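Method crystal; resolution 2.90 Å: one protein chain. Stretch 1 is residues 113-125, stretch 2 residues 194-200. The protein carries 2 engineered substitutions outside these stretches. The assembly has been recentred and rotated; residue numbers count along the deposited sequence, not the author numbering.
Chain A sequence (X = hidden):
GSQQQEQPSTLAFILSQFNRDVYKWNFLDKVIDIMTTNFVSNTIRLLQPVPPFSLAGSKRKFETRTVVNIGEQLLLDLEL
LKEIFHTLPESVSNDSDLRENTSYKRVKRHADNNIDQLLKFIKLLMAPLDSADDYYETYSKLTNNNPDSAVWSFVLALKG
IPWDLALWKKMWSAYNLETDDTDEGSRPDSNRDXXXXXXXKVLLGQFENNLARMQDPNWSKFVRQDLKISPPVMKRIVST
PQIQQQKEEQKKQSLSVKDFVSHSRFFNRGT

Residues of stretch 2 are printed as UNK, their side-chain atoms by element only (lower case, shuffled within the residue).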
# COMPACT_ATOMS: atom_id res chain seq x y z
N ASN A 113 -0.22 -11.79 8.18
CA ASN A 113 -0.63 -11.47 6.84
C ASN A 113 -0.52 -9.97 6.56
O ASN A 113 0.15 -9.56 5.61
CB ASN A 113 -2.03 -12.01 6.60
CG ASN A 113 -2.55 -11.75 5.20
OD1 ASN A 113 -1.83 -11.26 4.31
ND2 ASN A 113 -3.82 -12.09 4.98
N ASN A 114 -1.13 -9.15 7.41
CA ASN A 114 -1.04 -7.68 7.24
C ASN A 114 0.40 -7.12 7.24
O ASN A 114 0.75 -6.25 6.43
CB ASN A 114 -1.89 -6.93 8.27
CG ASN A 114 -3.40 -7.13 8.10
OD1 ASN A 114 -3.87 -8.17 7.62
ND2 ASN A 114 -4.17 -6.13 8.53
N ILE A 115 1.21 -7.58 8.18
CA ILE A 115 2.59 -7.18 8.21
C ILE A 115 3.26 -7.47 6.84
O ILE A 115 3.90 -6.58 6.25
CB ILE A 115 3.34 -7.92 9.29
CG1 ILE A 115 2.79 -7.55 10.65
CG2 ILE A 115 4.81 -7.59 9.24
CD1 ILE A 115 3.00 -6.09 10.97
N ASP A 116 3.09 -8.69 6.32
CA ASP A 116 3.66 -9.03 5.01
C ASP A 116 3.29 -7.97 3.97
O ASP A 116 4.18 -7.45 3.25
CB ASP A 116 3.28 -10.43 4.51
CG ASP A 116 4.05 -11.60 5.22
OD1 ASP A 116 4.82 -11.36 6.18
OD2 ASP A 116 3.87 -12.79 4.82
N GLN A 117 2.02 -7.60 3.92
CA GLN A 117 1.63 -6.64 2.90
C GLN A 117 2.33 -5.32 3.09
O GLN A 117 2.92 -4.75 2.13
CB GLN A 117 0.15 -6.40 2.92
CG GLN A 117 -0.63 -7.67 2.86
CD GLN A 117 -2.12 -7.38 2.70
OE1 GLN A 117 -2.97 -8.21 3.06
NE2 GLN A 117 -2.44 -6.19 2.16
N LEU A 118 2.28 -4.83 4.32
CA LEU A 118 2.94 -3.60 4.61
C LEU A 118 4.39 -3.67 4.12
O LEU A 118 4.89 -2.79 3.39
CB LEU A 118 2.84 -3.34 6.10
CG LEU A 118 1.42 -2.92 6.52
CD1 LEU A 118 1.34 -2.62 8.00
CD2 LEU A 118 0.94 -1.69 5.71
N LEU A 119 5.03 -4.77 4.48
CA LEU A 119 6.42 -4.99 4.16
C LEU A 119 6.60 -4.85 2.68
O LEU A 119 7.44 -4.10 2.21
CB LEU A 119 6.92 -6.33 4.69
CG LEU A 119 8.46 -6.54 4.58
CD1 LEU A 119 9.31 -5.40 5.13
CD2 LEU A 119 8.95 -7.86 5.21
N LYS A 120 5.77 -5.51 1.92
CA LYS A 120 5.93 -5.39 0.51
C LYS A 120 5.74 -3.96 0.04
O LYS A 120 6.52 -3.43 -0.75
CB LYS A 120 4.95 -6.31 -0.17
CG LYS A 120 5.33 -7.75 -0.01
CD LYS A 120 4.18 -8.62 -0.37
CE LYS A 120 4.62 -10.05 -0.43
NZ LYS A 120 3.43 -10.79 -0.84
N PHE A 121 4.70 -3.35 0.54
CA PHE A 121 4.44 -2.02 0.14
C PHE A 121 5.64 -1.13 0.36
O PHE A 121 6.06 -0.40 -0.54
CB PHE A 121 3.31 -1.50 0.97
CG PHE A 121 2.96 -0.10 0.67
CD1 PHE A 121 2.89 0.34 -0.65
CD2 PHE A 121 2.65 0.77 1.71
CE1 PHE A 121 2.56 1.65 -0.94
CE2 PHE A 121 2.31 2.09 1.43
CZ PHE A 121 2.25 2.53 0.09
N ILE A 122 6.20 -1.19 1.55
CA ILE A 122 7.37 -0.37 1.85
C ILE A 122 8.56 -0.76 0.99
O ILE A 122 9.22 0.13 0.44
CB ILE A 122 7.78 -0.53 3.30
CG1 ILE A 122 6.67 0.00 4.20
CG2 ILE A 122 9.12 0.19 3.57
CD1 ILE A 122 6.73 -0.60 5.57
N LYS A 123 8.83 -2.07 0.87
CA LYS A 123 9.97 -2.53 0.05
C LYS A 123 9.85 -1.90 -1.33
O LYS A 123 10.85 -1.49 -1.95
CB LYS A 123 10.03 -4.07 -0.08
CG LYS A 123 10.76 -4.78 1.04
CD LYS A 123 11.06 -6.27 0.70
CE LYS A 123 12.08 -6.81 1.74
NZ LYS A 123 12.23 -8.29 1.89
N LEU A 124 8.60 -1.79 -1.76
CA LEU A 124 8.33 -1.24 -3.05
C LEU A 124 8.62 0.22 -3.07
O LEU A 124 9.26 0.68 -3.99
CB LEU A 124 6.90 -1.49 -3.44
CG LEU A 124 6.53 -1.17 -4.87
CD1 LEU A 124 7.38 -1.95 -5.87
CD2 LEU A 124 5.05 -1.49 -5.07
N LEU A 125 8.18 0.97 -2.08
CA LEU A 125 8.55 2.40 -2.06
C LEU A 125 10.08 2.62 -2.09
O LEU A 125 10.56 3.66 -2.61
CB LEU A 125 7.97 3.12 -0.86
CG LEU A 125 6.44 3.16 -0.87
CD1 LEU A 125 5.91 3.62 0.47
CD2 LEU A 125 5.91 4.04 -2.00
N UNK A 194 -6.48 -4.38 -5.62
CA UNK A 194 -6.05 -3.02 -5.34
C UNK A 194 -4.77 -2.94 -4.54
O UNK A 194 -4.39 -1.87 -4.06
c UNK A 194 -8.61 -1.29 -6.31
c UNK A 194 -7.12 -2.29 -4.54
c UNK A 194 -8.54 -2.15 -5.07
c UNK A 194 -9.39 -1.54 -3.99
N UNK A 195 -4.12 -4.09 -4.32
CA UNK A 195 -2.88 -4.10 -3.58
C UNK A 195 -3.10 -3.46 -2.21
O UNK A 195 -4.16 -3.60 -1.64
c UNK A 195 0.30 -2.19 -3.83
c UNK A 195 -0.46 -3.34 -3.83
c UNK A 195 1.44 -4.56 -2.88
c UNK A 195 0.12 -4.53 -3.38
c UNK A 195 -1.85 -3.33 -4.39
c UNK A 195 2.19 -3.38 -2.87
c UNK A 195 1.62 -2.20 -3.35
N UNK A 196 -2.12 -2.70 -1.73
CA UNK A 196 -2.19 -2.04 -0.44
C UNK A 196 -3.37 -1.06 -0.31
O UNK A 196 -3.75 -0.67 0.79
c UNK A 196 -0.63 -1.06 1.29
c UNK A 196 -0.81 0.03 -0.96
c UNK A 196 -0.44 -2.30 2.12
c UNK A 196 -0.85 -1.29 -0.19
N UNK A 197 -3.95 -0.64 -1.43
CA UNK A 197 -5.02 0.33 -1.40
C UNK A 197 -6.32 -0.32 -1.00
O UNK A 197 -7.36 0.33 -0.93
c UNK A 197 -1.27 2.66 -3.91
c UNK A 197 -5.09 1.05 -2.72
c UNK A 197 -1.82 1.61 -4.63
c UNK A 197 -3.08 1.07 -4.22
c UNK A 197 -3.19 2.68 -2.45
c UNK A 197 -3.77 1.61 -3.14
c UNK A 197 -1.95 3.20 -2.83
N UNK A 198 -6.23 -1.61 -0.74
CA UNK A 198 -7.35 -2.38 -0.21
C UNK A 198 -7.77 -1.63 1.07
O UNK A 198 -8.94 -1.61 1.48
c UNK A 198 -7.83 -4.47 1.05
n UNK A 198 -9.45 -7.66 2.05
c UNK A 198 -7.66 -5.92 1.38
c UNK A 198 -8.89 -6.28 2.28
c UNK A 198 -6.88 -3.83 0.13
N UNK A 199 -6.78 -0.96 1.66
CA UNK A 199 -6.92 -0.33 2.96
C UNK A 199 -7.31 1.13 2.95
O UNK A 199 -7.56 1.69 4.03
c UNK A 199 -4.19 -2.58 3.18
c UNK A 199 -6.39 -5.24 6.18
n UNK A 199 -4.10 -3.90 3.58
c UNK A 199 -5.76 -2.90 4.74
c UNK A 199 -5.61 -0.51 3.73
c UNK A 199 -7.10 -4.03 6.41
c UNK A 199 -5.36 -5.30 5.26
c UNK A 199 -5.05 -4.13 4.54
c UNK A 199 -5.19 -1.93 3.87
c UNK A 199 -6.80 -2.86 5.69
N UNK A 200 -7.28 1.77 1.78
CA UNK A 200 -7.80 3.14 1.63
C UNK A 200 -8.21 3.34 0.18
O UNK A 200 -7.56 4.03 -0.58
o UNK A 200 -7.16 6.37 3.30
c UNK A 200 -7.65 5.55 2.48
c UNK A 200 -6.88 4.25 2.15
o UNK A 200 -8.76 5.76 1.93

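Position 194 carries four side-chain carbons and no heteroatom. The second carbon out forks into two single-carbon arms, which is the pattern of leucine. The side chain is out of reach of stretch 1, so the identification rests on connectivity alone: L194.

Position 195 has seven side-chain carbons, one linking carbon followed by a closed ring of six, with no oxygen on the ring. Its CA-to-CB bond points sideways, yet with chi1 at -175° (t) the ring reaches the helix, where it meets the side chains of F121 and L124. An all-carbon six-membered ring without a hydroxyl is phenylalanine, F195. Its CE2 lies 3.9 Å from F121 CD1 and also 3.9 Å from L124 CD2; both approaches are oblique to the F195 ring.

Position 196 has four carbons, forked at the first, with one arm a single carbon and the other two carbons long. The CA-to-CB bond points toward the helix, and the side chain touches Q117, L118 and F121. This beta-branching with unequal arms is isoleucine, I196. I196 CA is 6.7 Å from F121 CA, the closest CA pair between the two stretches. I196 CG2 sits over one face of the F121 ring, 3.9 Å from the ring centroid and 18° off its normal, a CH-pi contact. The longer arm packs against F121 too, with I196 CG1 3.8 Å from F121 CD2, and I196 CD1 also reaches L118 CD2 at 3.9 Å and Q117 CB at 4.2 Å.

Position 197 again shows one carbon and a ring of six carbons. Its CA-to-CB bond points away, and although the ring end comes nearer, it stays beyond contact range. The bare six-carbon ring makes this F197.

Position 198 has four carbons in a row ending in a nitrogen. Its CA-to-CB bond points toward stretch 1, but the exposed chain stays beyond contact range. An unbranched chain of this kind identifies lysine, K198.

Position 199 has one carbon leading to fused five- and six-membered rings that together hold eight carbons and one nitrogen. Only an indole fits, and it lies against N114 and Q117. This is W199. Its CH2 is 3.4 Å from N114 ND2, and its NE1 is 3.2 Å from Q117 NE2, which lies at the ring edge near its plane.

Position 200 has two carbons, the second bearing two oxygens, and is out of reach of stretch 1. This short carboxylate is D200. It serves instead as an N-cap, its side chain capping a backbone nitrogen just past the stretch.

The contact buries 445 Å², summed over both sides, and is mainly apolar. F121, L124, L118 and Q117 form a helical surface held in register by backbone hydrogen bonds between residues i+4 and i, such as F121 N to Q117 O at 2.8 Å. Against it, the 3-10 segment beginning at I196 presents I196 and W199 with their CA-to-CB bonds toward the helix, while F195 extends the packing to L124. I196 is the centre of this arrangement, touching Q117, L118 and F121.

Stretch 2 (194-200) LFIFKWD
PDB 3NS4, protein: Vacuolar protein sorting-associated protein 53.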